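PDB 5JO8: CEP104 from Gallus gallus, which is a centriolar protein whose TOG domain, an all-helical array, probably binds tubulin or microtubules. Local coordinates for residues E198-L201 and K202-T206; M161-S165 and E166-L170. All blocks are in the same frame, centred on the assembly; numbering follows the deposited sequence. Where two conformers were deposited one is given.

Interaction 1. Residues E198-L201 and K202-T206; sequences ECLL and KEMGT
Lys-202 lays its extended side chain alongside that of Glu-198, one helical turn earlier, both pointing the same way. With CG anti to its own carbonyl carbon (chi1 -72°), the lysine runs beside the preceding turn. Its CB rests near the carbonyl oxygens of Cys-199 and Glu-198, and CG comes closer, 3.2 Å from Glu-198 O. CD stays near the same oxygen, and CE then reaches the aliphatic part of the glutamate, 3.8 Å from Glu-198 CG. At the tip, NZ stands 3.9 Å from Glu-198 OE1, a long salt bridge. That oxygen has a stronger partner in Arg-237 of helix 229-245, so the ammonium group is probably a secondary counter-charge for a carboxylate already placed by the arginine.

On another flank of the helix, Leu-200 and Met-204 also run side by side. Met-204 CG passes 3.1 Å from Leu-200 O, and SD then meets Leu-200 CD2 at 4.0 Å; a bend at the last torsion (chi3 74°) carries the terminal methyl, CE, toward Lys-168. Both side chains touch helix 148-163. Farther round, Leu-201 CD1 meets Thr-206 CG2 at 3.8 Å, the two side chains crossing obliquely close to Met-242.

The backbone underneath follows the i to i+4 pattern from Lys-202 N to Glu-198 O through to Gly-205 N, which donates to Leu-201 O at 2.8 Å. There the helical path stops: Gly-205 takes a positive phi of 70°, and its carbonyl oxygen is bonded by Ser-209 OG. This is the last turn of helix 187-204, ended by a glycine with positive phi, in the stacked helical array characteristic of TOG domains.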
ATOM      1  N   GLU A 198      -7.963   7.021   7.734  1.00 19.06           N
ATOM      2  CA  GLU A 198      -8.439   7.380   9.061  1.00 21.06           C
ATOM      3  C   GLU A 198      -7.520   6.799  10.122  1.00 21.67           C
ATOM      4  O   GLU A 198      -7.153   7.477  11.085  1.00 24.81           O
ATOM      5  CB  GLU A 198      -9.853   6.856   9.290  1.00 20.65           C
ATOM      6  CG  GLU A 198     -10.420   7.229  10.652  1.00 26.32           C
ATOM      7  CD  GLU A 198     -11.726   6.538  10.962  1.00 35.67           C
ATOM      8  OE1 GLU A 198     -12.499   7.102  11.761  1.00 35.29           O
ATOM      9  OE2 GLU A 198     -11.976   5.433  10.427  1.00 29.33           O
ATOM     10  N   CYS A 199      -7.152   5.539   9.930  1.00 20.72           N
ATOM     11  CA  CYS A 199      -6.343   4.818  10.895  1.00 23.63           C
ATOM     12  C   CYS A 199      -4.931   5.390  10.979  1.00 22.26           C
ATOM     13  O   CYS A 199      -4.437   5.713  12.065  1.00 24.87           O
ATOM     14  CB  CYS A 199      -6.297   3.339  10.513  1.00 26.43           C
ATOM     15  SG  CYS A 199      -5.161   2.332  11.480  1.00 40.75           S
ATOM     16  N   LEU A 200      -4.281   5.528   9.831  1.00 23.61           N
ATOM     17  CA  LEU A 200      -2.908   6.019   9.820  1.00 21.72           C
ATOM     18  C   LEU A 200      -2.801   7.492  10.211  1.00 23.26           C
ATOM     19  O   LEU A 200      -1.823   7.902  10.836  1.00 23.32           O
ATOM     20  CB  LEU A 200      -2.228   5.729   8.476  1.00 22.34           C
ATOM     21  CG  LEU A 200      -1.867   4.249   8.304  1.00 26.03           C
ATOM     22  CD1 LEU A 200      -1.420   3.958   6.888  1.00 23.93           C
ATOM     23  CD2 LEU A 200      -0.794   3.855   9.303  1.00 24.61           C
ATOM     24  N   LEU A 201      -3.808   8.284   9.862  1.00 22.10           N
ATOM     25  CA  LEU A 201      -3.823   9.688  10.260  1.00 23.93           C
ATOM     26  C   LEU A 201      -3.857   9.826  11.786  1.00 25.00           C
ATOM     27  O   LEU A 201      -3.103  10.611  12.360  1.00 26.95           O
ATOM     28  CB  LEU A 201      -5.016  10.400   9.631  1.00 23.93           C
ATOM     29  CG  LEU A 201      -5.146  11.901   9.866  1.00 23.82           C
ATOM     30  CD1 LEU A 201      -3.853  12.612   9.485  1.00 28.29           C
ATOM     31  CD2 LEU A 201      -6.320  12.427   9.057  1.00 24.80           C
ATOM     32  N   LYS A 202      -4.718   9.056  12.442  1.00 26.01           N
ATOM     33  CA  LYS A 202      -4.788   9.081  13.900  1.00 32.01           C
ATOM     34  C   LYS A 202      -3.435   8.766  14.520  1.00 32.97           C
ATOM     35  O   LYS A 202      -2.971   9.468  15.418  1.00 37.53           O
ATOM     36  CB  LYS A 202      -5.797   8.057  14.412  1.00 32.77           C
ATOM     37  CG  LYS A 202      -7.244   8.388  14.179  1.00 45.11           C
ATOM     38  CD  LYS A 202      -8.106   7.323  14.836  1.00 46.30           C
ATOM     39  CE  LYS A 202      -9.545   7.418  14.392  1.00 52.57           C
ATOM     40  NZ  LYS A 202     -10.363   6.328  14.989  1.00 59.63           N
ATOM     41  N   GLU A 203      -2.813   7.701  14.025  1.00 30.79           N
ATOM     42  CA  GLU A 203      -1.554   7.203  14.562  1.00 25.63           C
ATOM     43  C   GLU A 203      -0.354   8.106  14.251  1.00 28.52           C
ATOM     44  O   GLU A 203       0.534   8.274  15.089  1.00 34.40           O
ATOM     45  CB  GLU A 203      -1.290   5.801  14.020  1.00 31.82           C
ATOM     46  CG  GLU A 203      -0.217   5.049  14.764  1.00 41.37           C
ATOM     47  CD  GLU A 203      -0.241   3.570  14.457  1.00 46.97           C
ATOM     48  OE1 GLU A 203      -1.234   3.101  13.862  1.00 47.83           O
ATOM     49  OE2 GLU A 203       0.734   2.875  14.815  1.00 55.21           O
ATOM     50  N   MET A 204      -0.326   8.690  13.056  1.00 28.00           N
ATOM     51  CA  MET A 204       0.877   9.373  12.587  1.00 32.17           C
ATOM     52  C   MET A 204       0.801  10.894  12.672  1.00 29.45           C
ATOM     53  O   MET A 204       1.829  11.562  12.762  1.00 29.21           O
ATOM     54  CB  MET A 204       1.187   8.963  11.147  1.00 26.19           C
ATOM     55  CG  MET A 204       1.228   7.459  10.925  1.00 31.97           C
ATOM     56  SD  MET A 204       1.654   7.020   9.227  1.00 32.15           S
ATOM     57  CE  MET A 204       3.398   7.405   9.226  1.00 25.94           C
ATOM     58  N   GLY A 205      -0.408  11.436  12.622  1.00 25.83           N
ATOM     59  CA  GLY A 205      -0.600  12.877  12.638  1.00 26.79           C
ATOM     60  C   GLY A 205      -0.138  13.543  11.356  1.00 32.12           C
ATOM     61  O   GLY A 205       0.063  12.875  10.333  1.00 26.58           O
ATOM     62  N   THR A 206       0.058  14.859  11.409  1.00 30.31           N
ATOM     63  CA  THR A 206       0.357  15.633  10.206  1.00 34.13           C
ATOM     64  C   THR A 206       1.708  16.352  10.224  1.00 39.41           C
ATOM     65  O   THR A 206       1.965  17.221   9.385  1.00 41.73           O
ATOM     66  CB  THR A 206      -0.749  16.660   9.926  1.00 40.58           C
ATOM     67  OG1 THR A 206      -0.995  17.427  11.114  1.00 41.38           O
ATOM     68  CG2 THR A 206      -2.027  15.952   9.514  1.00 32.18           C
TER

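Interaction 2. Residues M161-S165 and E166-L170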
ATOM      1  N   MET A 161       3.677  -1.503   7.221  0.56 19.85           N
ATOM      2  CA  MET A 161       4.739  -1.018   6.346  0.56 19.62           C
ATOM      3  C   MET A 161       4.919   0.491   6.466  0.56 21.47           C
ATOM      4  O   MET A 161       6.045   0.984   6.454  0.56 20.08           O
ATOM      5  CB  MET A 161       4.494  -1.428   4.893  0.56 18.55           C
ATOM      6  CG  MET A 161       5.591  -0.949   3.936  0.56 15.32           C
ATOM      7  SD  MET A 161       5.474  -1.711   2.312  0.56 19.91           S
ATOM      8  CE  MET A 161       3.892  -1.096   1.723  0.56 22.84           C
ATOM      9  N   ALA A 162       3.818   1.223   6.602  1.00 19.17           N
ATOM     10  CA  ALA A 162       3.871   2.679   6.745  1.00 18.92           C
ATOM     11  C   ALA A 162       4.657   3.126   7.979  1.00 23.65           C
ATOM     12  O   ALA A 162       5.263   4.209   7.987  1.00 22.67           O
ATOM     13  CB  ALA A 162       2.443   3.257   6.792  1.00 21.94           C
ATOM     14  N   LEU A 163       4.665   2.288   9.009  1.00 20.51           N
ATOM     15  CA  LEU A 163       5.265   2.655  10.283  1.00 21.31           C
ATOM     16  C   LEU A 163       6.657   2.047  10.542  1.00 21.44           C
ATOM     17  O   LEU A 163       7.315   2.382  11.535  1.00 23.27           O
ATOM     18  CB  LEU A 163       4.265   2.357  11.411  1.00 22.69           C
ATOM     19  CG  LEU A 163       3.017   3.240  11.192  1.00 28.47           C
ATOM     20  CD1 LEU A 163       1.727   2.629  11.693  1.00 42.05           C
ATOM     21  CD2 LEU A 163       3.237   4.608  11.816  1.00 43.13           C
ATOM     22  N   TRP A 164       7.134   1.189   9.635  1.00 20.11           N
ATOM     23  CA  TRP A 164       8.487   0.649   9.774  1.00 21.85           C
ATOM     24  C   TRP A 164       9.490   1.785   9.750  1.00 22.34           C
ATOM     25  O   TRP A 164       9.348   2.735   8.979  1.00 22.63           O
ATOM     26  CB  TRP A 164       8.842  -0.351   8.675  1.00 18.84           C
ATOM     27  CG  TRP A 164       8.060  -1.603   8.729  1.00 21.07           C
ATOM     28  CD1 TRP A 164       7.464  -2.169   9.833  1.00 19.39           C
ATOM     29  CD2 TRP A 164       7.751  -2.446   7.622  1.00 19.79           C
ATOM     30  NE1 TRP A 164       6.804  -3.324   9.462  1.00 21.70           N
ATOM     31  CE2 TRP A 164       6.965  -3.510   8.111  1.00 21.91           C
ATOM     32  CE3 TRP A 164       8.064  -2.407   6.257  1.00 21.32           C
ATOM     33  CZ2 TRP A 164       6.486  -4.521   7.283  1.00 25.22           C
ATOM     34  CZ3 TRP A 164       7.586  -3.408   5.439  1.00 26.89           C
ATOM     35  CH2 TRP A 164       6.801  -4.452   5.957  1.00 24.13           C
ATOM     36  N   SER A 165      10.493   1.682  10.617  1.00 20.28           N
ATOM     37  CA  SER A 165      11.503   2.736  10.726  1.00 22.06           C
ATOM     38  C   SER A 165      12.210   3.029   9.397  1.00 23.86           C
ATOM     39  O   SER A 165      12.624   4.165   9.156  1.00 24.36           O
ATOM     40  CB  SER A 165      12.523   2.410  11.823  1.00 26.14           C
ATOM     41  OG  SER A 165      13.258   1.254  11.497  1.00 28.44           O
ATOM     42  N   GLU A 166      12.342   2.017   8.540  1.00 20.40           N
ATOM     43  CA  GLU A 166      12.949   2.226   7.220  1.00 23.05           C
ATOM     44  C   GLU A 166      12.038   2.969   6.248  1.00 22.24           C
ATOM     45  O   GLU A 166      12.518   3.596   5.305  1.00 21.58           O
ATOM     46  CB  GLU A 166      13.355   0.895   6.586  1.00 18.59           C
ATOM     47  CG  GLU A 166      14.572   0.216   7.230  1.00 22.98           C
ATOM     48  CD  GLU A 166      15.869   0.990   7.021  1.00 33.74           C
ATOM     49  OE1 GLU A 166      16.238   1.250   5.856  1.00 31.85           O
ATOM     50  OE2 GLU A 166      16.526   1.329   8.028  1.00 37.75           O
ATOM     51  N   VAL A 167      10.731   2.893   6.465  1.00 19.35           N
ATOM     52  CA  VAL A 167       9.762   3.386   5.494  1.00 18.02           C
ATOM     53  C   VAL A 167       9.142   4.717   5.892  1.00 18.33           C
ATOM     54  O   VAL A 167       8.902   5.578   5.047  1.00 19.08           O
ATOM     55  CB  VAL A 167       8.664   2.336   5.247  1.00 19.47           C
ATOM     56  CG1 VAL A 167       7.544   2.907   4.382  1.00 20.82           C
ATOM     57  CG2 VAL A 167       9.235   1.086   4.618  1.00 20.11           C
ATOM     58  N   LYS A 168       8.828   4.862   7.177  1.00 19.61           N
ATOM     59  CA  LYS A 168       8.209   6.095   7.669  1.00 21.50           C
ATOM     60  C   LYS A 168       8.867   7.418   7.192  1.00 21.85           C
ATOM     61  O   LYS A 168       8.163   8.303   6.700  1.00 20.84           O
ATOM     62  CB  LYS A 168       8.049   6.053   9.201  1.00 24.09           C
ATOM     63  CG  LYS A 168       7.176   7.175   9.751  1.00 33.21           C
ATOM     64  CD  LYS A 168       6.764   6.907  11.195  1.00 44.32           C
ATOM     65  CE  LYS A 168       5.894   8.033  11.749  1.00 64.19           C
ATOM     66  NZ  LYS A 168       5.222   7.658  13.032  1.00 58.31           N
ATOM     67  N   PRO A 169      10.212   7.535   7.279  1.00 22.52           N
ATOM     68  CA  PRO A 169      10.818   8.802   6.860  1.00 25.47           C
ATOM     69  C   PRO A 169      10.677   9.111   5.358  1.00 23.99           C
ATOM     70  O   PRO A 169      10.899  10.255   4.956  1.00 25.84           O
ATOM     71  CB  PRO A 169      12.300   8.609   7.194  1.00 22.37           C
ATOM     72  CG  PRO A 169      12.363   7.488   8.152  1.00 28.87           C
ATOM     73  CD  PRO A 169      11.210   6.601   7.829  1.00 27.33           C
ATOM     74  N   LEU A 170      10.337   8.116   4.544  1.00 21.03           N
ATOM     75  CA  LEU A 170      10.152   8.323   3.108  1.00 21.18           C
ATOM     76  C   LEU A 170       8.866   9.074   2.774  1.00 20.78           C
ATOM     77  O   LEU A 170       8.733   9.639   1.685  1.00 22.08           O
ATOM     78  CB  LEU A 170      10.147   6.992   2.366  1.00 24.41           C
ATOM     79  CG  LEU A 170      11.416   6.149   2.469  1.00 25.72           C
ATOM     80  CD1 LEU A 170      11.208   4.837   1.725  1.00 26.74           C
ATOM     81  CD2 LEU A 170      12.596   6.934   1.911  1.00 29.65           C
TER
HETATM   82  O   HOH W   1      15.514   2.248  10.378  1.00 43.18           O
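Val-167 and Trp-164 lie side by side and point the same way, the valine meeting the indole at its edge. Val-167 CG2 is close to the plane of the ring and 4.0 Å from Trp-164 CE3, and it also meets Met-161 CG at 4.2 Å. One indole face is occupied by Met-161, whose CA sits 3.5 Å above the plane, over its centre. The other valine methyl, CG1, anti to the backbone N (chi1 172°), turns to the backbone of Met-161 and lies 3.2 Å from Met-161 O. Replacing Val-167 by an alanine removes both methyls and would probably leave the CE3 edge of the indole and the Met-161 side chain without their shared neighbour.

The turn itself is gripped at Trp-164 O, which accepts two backbone N-H groups in different ways. Lys-168 N approaches almost in line with the carbonyl, at 2.8 Å with a nearly straight N-H...O angle of 179°. Val-167 N comes instead from above the carbonyl plane, at 2.9 Å.

Lys-168 extends from this point past Ala-162 O, and its chain crosses that of Leu-163 at a slant, bringing NZ to 3.8 Å from Leu-163 CD2. At the polar margin, one water joins Ser-165 OG to Glu-166 OE2, donating to the carboxylate; the glutamate bends at chi2 (-67°) on its way to this water.

The turn carries the chain out of helix 148-163. Trp-164 and Val-167 face helix 100-121, through Lys-111, Thr-115 and Ile-114, and the indole also meets Phe-157 edge-to-face. Met-161 packs on helix 125-142, where Lys-125 holds Glu-166 O, whereas Leu-163 and Lys-168 turn to helix 187-204.

Overall arrangement
Interaction 2 comes first along the chain, where helix 148-163 gives way to the loop leading to helix 173-177; interaction 1 follows at the end of helix 187-204. Their centres are about 13 Å apart, and they meet directly. Leu-163 of interaction 2 packs against Leu-200, Glu-203 and Met-204 of interaction 1, with Leu-163 CD2 3.6 Å from Met-204 CG, and Met-204 CE also reaches Lys-168 CE at 3.6 Å. Two helix ends thus adjoin on the same side of the array, both within the TOG domain. Through these contacts helices 148-163 and 187-204 are joined near their C-terminal turns.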